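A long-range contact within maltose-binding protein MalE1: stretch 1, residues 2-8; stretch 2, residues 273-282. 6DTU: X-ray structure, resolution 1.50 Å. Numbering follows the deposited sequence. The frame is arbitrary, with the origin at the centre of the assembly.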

# COMPACT_ATOMS: atom_id res chain seq x y z
N GLN A 2 26.81 -17.40 -17.73
CA GLN A 2 26.06 -16.16 -17.48
C GLN A 2 25.38 -16.20 -16.12
O GLN A 2 24.81 -17.23 -15.75
CB GLN A 2 24.98 -15.93 -18.53
CG GLN A 2 25.50 -15.55 -19.90
CD GLN A 2 25.50 -16.75 -20.82
OE1 GLN A 2 25.55 -17.89 -20.35
NE2 GLN A 2 25.44 -16.50 -22.13
N PRO A 3 25.44 -15.12 -15.36
CA PRO A 3 24.74 -15.04 -14.08
C PRO A 3 23.28 -14.67 -14.30
O PRO A 3 22.88 -14.28 -15.40
CB PRO A 3 25.48 -13.91 -13.36
CG PRO A 3 25.79 -12.97 -14.47
CD PRO A 3 26.12 -13.86 -15.69
N LYS A 4 22.50 -14.79 -13.23
CA LYS A 4 21.07 -14.54 -13.30
C LYS A 4 20.62 -13.73 -12.09
O LYS A 4 21.08 -13.97 -10.97
CB LYS A 4 20.32 -15.88 -13.29
CG LYS A 4 18.82 -15.79 -13.37
CD LYS A 4 18.27 -17.21 -13.40
CE LYS A 4 16.81 -17.25 -13.49
NZ LYS A 4 16.38 -18.66 -13.71
N LEU A 5 19.72 -12.78 -12.33
CA LEU A 5 18.99 -12.08 -11.28
C LEU A 5 17.51 -12.42 -11.38
O LEU A 5 16.90 -12.25 -12.44
CB LEU A 5 19.14 -10.57 -11.39
CG LEU A 5 20.55 -10.00 -11.22
CD1 LEU A 5 20.54 -8.52 -11.46
CD2 LEU A 5 21.10 -10.36 -9.84
N THR A 6 16.96 -12.89 -10.27
CA THR A 6 15.53 -13.18 -10.16
C THR A 6 14.87 -12.14 -9.27
O THR A 6 15.39 -11.81 -8.19
CB THR A 6 15.33 -14.58 -9.60
OG1 THR A 6 15.94 -15.52 -10.50
CG2 THR A 6 13.83 -14.89 -9.50
N ILE A 7 13.73 -11.62 -9.72
CA ILE A 7 12.97 -10.60 -9.02
C ILE A 7 11.60 -11.17 -8.72
O ILE A 7 10.96 -11.73 -9.62
CB ILE A 7 12.78 -9.38 -9.94
CG1 ILE A 7 14.13 -8.85 -10.43
CG2 ILE A 7 11.98 -8.29 -9.23
CD1 ILE A 7 13.99 -7.84 -11.56
N TRP A 8 11.12 -10.98 -7.49
CA TRP A 8 9.73 -11.24 -7.12
C TRP A 8 9.01 -9.90 -7.03
O TRP A 8 9.49 -8.98 -6.36
CB TRP A 8 9.61 -11.93 -5.76
CG TRP A 8 10.09 -13.33 -5.70
CD1 TRP A 8 10.49 -14.12 -6.76
CD2 TRP A 8 10.24 -14.13 -4.52
NE1 TRP A 8 10.88 -15.35 -6.30
CE2 TRP A 8 10.72 -15.39 -4.94
CE3 TRP A 8 9.98 -13.91 -3.16
CZ2 TRP A 8 10.98 -16.42 -4.03
CZ3 TRP A 8 10.24 -14.93 -2.26
CH2 TRP A 8 10.73 -16.18 -2.71
N PRO A 273 23.95 -15.05 -3.42
CA PRO A 273 25.33 -14.90 -3.90
C PRO A 273 25.46 -13.89 -5.03
O PRO A 273 26.59 -13.54 -5.40
CB PRO A 273 25.69 -16.31 -4.39
CG PRO A 273 24.40 -16.86 -4.85
CD PRO A 273 23.35 -16.32 -3.88
N ASN A 274 24.34 -13.41 -5.57
CA ASN A 274 24.34 -12.41 -6.63
C ASN A 274 24.08 -11.01 -6.10
O ASN A 274 23.76 -10.12 -6.89
CB ASN A 274 23.30 -12.75 -7.71
CG ASN A 274 23.49 -14.13 -8.30
OD1 ASN A 274 24.50 -14.38 -8.94
ND2 ASN A 274 22.54 -15.04 -8.04
N LYS A 275 24.24 -10.79 -4.79
CA LYS A 275 23.78 -9.53 -4.22
C LYS A 275 24.55 -8.33 -4.74
O LYS A 275 23.97 -7.24 -4.88
CB LYS A 275 23.71 -9.59 -2.70
CG LYS A 275 25.03 -9.80 -1.98
CD LYS A 275 24.72 -10.08 -0.52
CE LYS A 275 25.95 -10.20 0.36
NZ LYS A 275 25.47 -10.44 1.77
N LEU A 276 25.84 -8.48 -5.02
CA LEU A 276 26.60 -7.36 -5.57
C LEU A 276 26.07 -6.99 -6.95
O LEU A 276 25.93 -5.81 -7.27
CB LEU A 276 28.08 -7.72 -5.65
CG LEU A 276 28.80 -7.88 -4.32
CD1 LEU A 276 30.22 -8.35 -4.55
CD2 LEU A 276 28.79 -6.59 -3.55
N LEU A 277 25.77 -7.99 -7.78
CA LEU A 277 25.22 -7.70 -9.10
C LEU A 277 23.82 -7.12 -9.01
O LEU A 277 23.46 -6.24 -9.81
CB LEU A 277 25.26 -8.96 -9.97
CG LEU A 277 24.75 -8.84 -11.40
CD1 LEU A 277 25.52 -7.80 -12.22
CD2 LEU A 277 24.78 -10.22 -12.07
N ALA A 278 23.01 -7.59 -8.04
CA ALA A 278 21.67 -7.06 -7.83
C ALA A 278 21.72 -5.59 -7.46
O ALA A 278 20.96 -4.78 -8.00
CB ALA A 278 20.94 -7.86 -6.74
N ILE A 279 22.63 -5.22 -6.55
CA ILE A 279 22.80 -3.82 -6.21
C ILE A 279 23.19 -3.00 -7.44
O ILE A 279 22.65 -1.91 -7.68
CB ILE A 279 23.80 -3.66 -5.04
CG1 ILE A 279 23.20 -4.22 -3.76
CG2 ILE A 279 24.12 -2.18 -4.83
CD1 ILE A 279 24.25 -4.34 -2.61
N GLU A 280 24.11 -3.52 -8.26
CA GLU A 280 24.53 -2.81 -9.46
C GLU A 280 23.37 -2.58 -10.41
O GLU A 280 23.22 -1.50 -10.99
CB GLU A 280 25.64 -3.59 -10.18
CG GLU A 280 26.06 -2.99 -11.55
CD GLU A 280 26.90 -1.71 -11.45
OE1 GLU A 280 27.33 -1.34 -10.33
OE2 GLU A 280 27.13 -1.07 -12.50
N PHE A 281 22.57 -3.62 -10.64
CA PHE A 281 21.36 -3.49 -11.45
C PHE A 281 20.44 -2.39 -10.92
O PHE A 281 19.91 -1.58 -11.69
CB PHE A 281 20.70 -4.86 -11.46
CG PHE A 281 19.38 -4.90 -12.11
CD1 PHE A 281 19.26 -4.96 -13.48
CD2 PHE A 281 18.23 -4.92 -11.35
CE1 PHE A 281 18.02 -5.04 -14.07
CE2 PHE A 281 16.99 -4.97 -11.94
CZ PHE A 281 16.88 -5.04 -13.29
N LEU A 282 20.25 -2.33 -9.60
CA LEU A 282 19.34 -1.34 -9.04
C LEU A 282 19.91 0.07 -9.15
O LEU A 282 19.19 0.99 -9.53
CB LEU A 282 19.03 -1.67 -7.58
CG LEU A 282 18.24 -2.97 -7.40
CD1 LEU A 282 17.99 -3.12 -5.91
CD2 LEU A 282 16.93 -2.95 -8.17
O HOH W 1 23.93 -16.03 -11.04

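A strand can pack against a helix without a single direct hydrogen bond between them when apolar side chains fit together, as here. The opening strand of MalE1 and the helix that begins at K275, at least 269 residues apart in sequence wherever they touch, illustrate the principle. Their axes cross at −69° and come within 9.0 Å, leaving a gap that side chains must fill.

The principal bump is L5. Its CA-to-CB bond points sideways, but with chi1 m and chi2 t the end of the side chain comes nearer the helix. CD2 sits against N274 and A278, 3.9 Å from CB of N274 and 4.0 Å from CB of A278, and CD1 against F281, 3.7 Å from its CB, while L277 lies beside both methyls, its CG 4.2 Å from L5 CD1. These four residues, N274 at the N-cap position, then L277, A278 and F281 in the helix, form the hollow that the forked leucine occupies. The small side chain of A278 suits the place where the CA atoms of the two stretches are nearest, 6.7 Å between L5 CA and A278 CA, and CD2 of L5 even comes within 3.8 Å of the A278 backbone N.

Smaller contacts extend the fit to both sides of L5 in sequence. CG of P3 meets CD2 of L277 at 3.8 Å, and CD1 of I7 approaches CE2 of F281 at 4.2 Å, oblique to the ring. P3 and I7 both direct CB toward the helix, whereas K4, between P3 and L5, whose CA-to-CB bond points away from the helix, has an extended, exposed side chain.

Polar atoms meet through water at the N274 end. One water accepts from K4 N at 2.9 Å and donates to N274 OD1 at 2.7 Å. Together the two stretches bury 350 Å², with L5 the largest contributor.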